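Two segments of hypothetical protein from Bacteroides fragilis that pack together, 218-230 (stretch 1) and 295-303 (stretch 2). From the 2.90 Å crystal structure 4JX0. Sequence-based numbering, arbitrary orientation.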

# COMPACT_ATOMS: atom_id res chain seq x y z
N ASN A 218 11.40 -22.73 17.81
CA ASN A 218 10.78 -23.87 17.14
C ASN A 218 9.85 -23.38 16.02
O ASN A 218 9.89 -23.94 14.92
N TRP A 219 9.04 -22.32 16.27
CA TRP A 219 8.14 -21.73 15.29
C TRP A 219 8.71 -20.46 14.67
O TRP A 219 9.21 -19.58 15.38
N TYR A 220 8.56 -20.33 13.35
CA TYR A 220 8.97 -19.16 12.58
C TYR A 220 8.22 -19.15 11.25
O TYR A 220 7.75 -20.20 10.80
N THR A 221 8.08 -17.97 10.65
CA THR A 221 7.40 -17.83 9.36
C THR A 221 8.41 -18.01 8.24
O THR A 221 9.61 -17.92 8.47
N SER A 222 7.91 -18.30 7.03
CA SER A 222 8.72 -18.44 5.82
C SER A 222 8.30 -17.44 4.70
O SER A 222 9.04 -17.32 3.73
N ASN A 223 7.16 -16.74 4.82
CA ASN A 223 6.75 -15.76 3.81
C ASN A 223 5.75 -14.76 4.40
O ASN A 223 5.27 -14.96 5.52
N ALA A 224 5.45 -13.69 3.65
CA ALA A 224 4.53 -12.64 4.07
C ALA A 224 3.08 -13.14 4.25
O ALA A 224 2.32 -12.47 4.95
N ASN A 225 2.70 -14.27 3.61
CA ASN A 225 1.34 -14.79 3.73
C ASN A 225 1.13 -15.61 5.00
O ASN A 225 -0.01 -15.91 5.32
N ASN A 226 2.21 -15.98 5.73
CA ASN A 226 2.04 -16.72 6.98
C ASN A 226 1.50 -15.81 8.06
O ASN A 226 1.71 -14.59 8.02
N TYR A 227 0.80 -16.39 9.04
CA TYR A 227 0.23 -15.65 10.16
C TYR A 227 0.35 -16.45 11.46
O TYR A 227 0.61 -17.66 11.44
N LEU A 228 0.11 -15.76 12.58
CA LEU A 228 0.09 -16.35 13.92
C LEU A 228 -1.14 -15.82 14.64
O LEU A 228 -1.21 -14.61 14.87
N THR A 229 -2.09 -16.70 14.99
CA THR A 229 -3.31 -16.30 15.69
C THR A 229 -3.21 -16.64 17.17
O THR A 229 -2.83 -17.74 17.52
N ILE A 230 -3.58 -15.67 18.02
CA ILE A 230 -3.62 -15.80 19.48
C ILE A 230 -5.09 -15.97 19.80
O ILE A 230 -5.87 -15.09 19.45
N THR A 295 -11.46 -11.40 21.31
CA THR A 295 -11.49 -12.85 21.46
C THR A 295 -10.21 -13.45 20.89
O THR A 295 -9.69 -14.41 21.46
N LYS A 296 -9.72 -12.90 19.76
CA LYS A 296 -8.50 -13.34 19.10
C LYS A 296 -7.71 -12.15 18.54
O LYS A 296 -8.28 -11.10 18.25
N VAL A 297 -6.40 -12.35 18.34
CA VAL A 297 -5.48 -11.37 17.74
C VAL A 297 -4.62 -12.15 16.74
O VAL A 297 -4.15 -13.23 17.08
N ARG A 298 -4.45 -11.64 15.51
CA ARG A 298 -3.69 -12.31 14.46
C ARG A 298 -2.62 -11.40 13.89
O ARG A 298 -2.91 -10.30 13.41
N PHE A 299 -1.37 -11.87 13.91
CA PHE A 299 -0.23 -11.13 13.39
C PHE A 299 0.01 -11.57 11.97
O PHE A 299 0.12 -12.77 11.72
N GLU A 300 0.04 -10.61 11.02
CA GLU A 300 0.23 -10.88 9.60
C GLU A 300 1.37 -10.04 9.03
O GLU A 300 1.79 -9.07 9.65
N ASN A 301 1.86 -10.42 7.84
CA ASN A 301 2.91 -9.69 7.13
C ASN A 301 4.11 -9.42 8.05
O ASN A 301 4.63 -8.29 8.12
N MSE A 302 4.57 -10.46 8.74
CA MSE A 302 5.66 -10.34 9.72
C MSE A 302 7.01 -10.27 9.02
O MSE A 302 7.44 -11.26 8.41
N MSE A 303 7.66 -9.09 9.09
CA MSE A 303 8.97 -8.82 8.50
C MSE A 303 10.06 -8.68 9.55
O MSE A 303 9.84 -8.05 10.59

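The two stretches meet as neighbouring antiparallel strands, 227-230 against 296-300, and bury 668 Å² between them. Backbone hydrogen bonds set the register: Leu-228 N to Phe-299 O (3.1 Å) and Phe-299 N to Leu-228 O (2.9 Å) pair one couple, while Ile-230 N to Val-297 O (2.7 Å) and Val-297 N to Ile-230 O (3.0 Å) pair the next. Side chains therefore alternate between an apolar face carrying Leu-228, Ile-230, Val-297 and Phe-299 and a more polar one carrying Tyr-227, Thr-229, Arg-298 and Glu-300.

The most extensively covered residue, Met-302, lies beyond the paired strands. A selenomethionine, it leaves the backbone sideways; chi1 m and chi2 t carry its selenium to the side chains of Trp-219 and Thr-221, and chi3 p then turns the terminal methyl. There SE lies 4.1 Å from Thr-221 CG2 and 4.3 Å from Trp-219 CH2. Both partners point toward stretch 2, Thr-221 as a p rotamer and Trp-219 as a t rotamer, and the selenium sits near the plane of the indole, at its edge. The closest pairs involve carbon and selenium; Trp-219 NE1 and Thr-221 OG1 are hydrogen-bonded elsewhere in the structure.

On the apolar face, Ile-230 is the most covered residue. Its m, p conformation brings CD1 to 3.6 Å from Phe-299 CE2, at the edge of the phenyl ring; Phe-299 is the diagonal neighbour of Ile-230, two residues on from its direct partner Val-297. With that partner (chi1 t), the contact is looser, Ile-230 CB to Val-297 CB 4.5 Å. Phe-299 itself is an m rotamer and, like Ile-230, is buried.

Arg-298 organises the other face. With chi1 and chi2 both t, its chain extends before chi3 (m) turns the guanidinium group, and NE donates a hydrogen bond of 3.1 Å to OG1 of Thr-229, an m rotamer. Thr-229 OG1 lies near the guanidinium plane, as suits an acceptor, which leaves the flat faces of the group free for other contacts. Tyr-227, a p rotamer, covers one of them: Arg-298 CZ stands 4.7 Å from the centroid of the Tyr-227 ring and 24° off its normal, a cation-pi arrangement. To one side along the strands Tyr-227 CB approaches Glu-300 CG at 4.2 Å; to the other Thr-229 CG2 meets Lys-296 CD at 4.3 Å, although the end of the lysine leads away. At the turn, Ala-224 CB lies 3.6 Å from Asn-301 OD1.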

# COMPACT_ATOMS: atom_id res chain seq x y z
CB ASN A 218 10.05 -24.76 18.13
CG ASN A 218 10.99 -25.62 18.94
OD1 ASN A 218 11.66 -26.50 18.40
ND2 ASN A 218 11.09 -25.37 20.24
CB TRP A 219 6.79 -21.39 15.94
CG TRP A 219 5.76 -20.95 14.95
CD1 TRP A 219 4.94 -21.75 14.21
CD2 TRP A 219 5.48 -19.61 14.54
NE1 TRP A 219 4.14 -20.99 13.38
CE2 TRP A 219 4.46 -19.67 13.57
CE3 TRP A 219 6.01 -18.36 14.88
CZ2 TRP A 219 3.95 -18.52 12.94
CZ3 TRP A 219 5.50 -17.22 14.27
CH2 TRP A 219 4.51 -17.31 13.30
CB TYR A 220 10.49 -19.13 12.37
CG TYR A 220 11.08 -20.36 11.71
CD1 TYR A 220 11.44 -21.46 12.47
CD2 TYR A 220 11.34 -20.40 10.35
CE1 TYR A 220 12.01 -22.59 11.89
CE2 TYR A 220 11.94 -21.51 9.76
CZ TYR A 220 12.26 -22.61 10.53
OH TYR A 220 12.81 -23.75 9.98
CB THR A 221 6.69 -16.46 9.27
OG1 THR A 221 7.64 -15.39 9.29
CG2 THR A 221 5.70 -16.25 10.39
CB SER A 222 8.64 -19.86 5.29
OG SER A 222 9.11 -20.77 6.27
CB ASN A 223 6.16 -16.45 2.55
CG ASN A 223 5.00 -17.38 2.79
OD1 ASN A 223 3.97 -16.99 3.35
ND2 ASN A 223 5.09 -18.61 2.31
CB ALA A 224 4.54 -11.51 3.06
CB ASN A 225 0.95 -15.63 2.51
CG ASN A 225 0.93 -14.83 1.23
OD1 ASN A 225 0.46 -13.68 1.19
ND2 ASN A 225 1.44 -15.42 0.15
CB ASN A 226 3.35 -17.33 7.48
CG ASN A 226 4.02 -18.30 6.54
OD1 ASN A 226 5.21 -18.17 6.26
ND2 ASN A 226 3.31 -19.31 6.09
CB TYR A 227 -1.26 -15.32 9.89
CG TYR A 227 -2.14 -16.54 9.72
CD1 TYR A 227 -2.72 -17.17 10.82
CD2 TYR A 227 -2.39 -17.07 8.46
CE1 TYR A 227 -3.52 -18.30 10.66
CE2 TYR A 227 -3.20 -18.19 8.29
CZ TYR A 227 -3.75 -18.81 9.40
OH TYR A 227 -4.55 -19.93 9.28
CB LEU A 228 1.37 -15.98 14.67
CG LEU A 228 1.44 -16.35 16.16
CD1 LEU A 228 1.29 -17.86 16.37
CD2 LEU A 228 2.72 -15.85 16.77
CB THR A 229 -4.56 -16.96 15.09
OG1 THR A 229 -4.50 -16.88 13.68
CG2 THR A 229 -5.85 -16.30 15.55
CB ILE A 230 -3.01 -14.55 20.19
CG1 ILE A 230 -1.47 -14.61 20.22
CG2 ILE A 230 -3.55 -14.38 21.61
CD1 ILE A 230 -0.82 -14.68 18.90
CB THR A 295 -12.74 -13.41 20.78
OG1 THR A 295 -12.82 -12.90 19.44
CG2 THR A 295 -14.00 -13.05 21.53
CB LYS A 296 -8.81 -14.28 17.92
CG LYS A 296 -9.68 -15.48 18.22
CD LYS A 296 -9.90 -16.30 16.96
CE LYS A 296 -10.92 -17.40 17.14
NZ LYS A 296 -11.44 -17.88 15.84
CB VAL A 297 -4.63 -10.60 18.78
CG1 VAL A 297 -3.65 -9.64 18.11
CG2 VAL A 297 -5.52 -9.85 19.76
CB ARG A 298 -4.64 -12.78 13.33
CG ARG A 298 -3.98 -13.52 12.16
CD ARG A 298 -5.00 -13.95 11.13
NE ARG A 298 -5.85 -15.04 11.64
CZ ARG A 298 -6.87 -15.58 10.98
NH1 ARG A 298 -7.20 -15.15 9.76
NH2 ARG A 298 -7.57 -16.57 11.53
CB PHE A 299 1.00 -11.38 14.26
CG PHE A 299 0.81 -10.92 15.68
CD1 PHE A 299 0.85 -9.58 16.00
CD2 PHE A 299 0.59 -11.84 16.70
CE1 PHE A 299 0.68 -9.15 17.32
CE2 PHE A 299 0.40 -11.40 18.01
CZ PHE A 299 0.44 -10.07 18.31
CB GLU A 300 -1.06 -10.56 8.82
CG GLU A 300 -2.31 -11.28 9.32
CD GLU A 300 -3.58 -10.92 8.58
OE1 GLU A 300 -3.70 -9.75 8.14
OE2 GLU A 300 -4.47 -11.79 8.47
CB ASN A 301 2.30 -8.39 6.58
CG ASN A 301 3.11 -7.75 5.50
OD1 ASN A 301 3.57 -8.41 4.57
ND2 ASN A 301 3.32 -6.44 5.60
CB MSE A 302 5.63 -11.49 10.72
CG MSE A 302 4.27 -11.66 11.39
SE MSE A 302 4.27 -13.10 12.66
CE MSE A 302 4.86 -12.11 14.22
CB MSE A 303 8.93 -7.53 7.69
CG MSE A 303 10.04 -7.44 6.67
SE MSE A 303 10.23 -5.69 5.94
CE MSE A 303 11.12 -4.79 7.39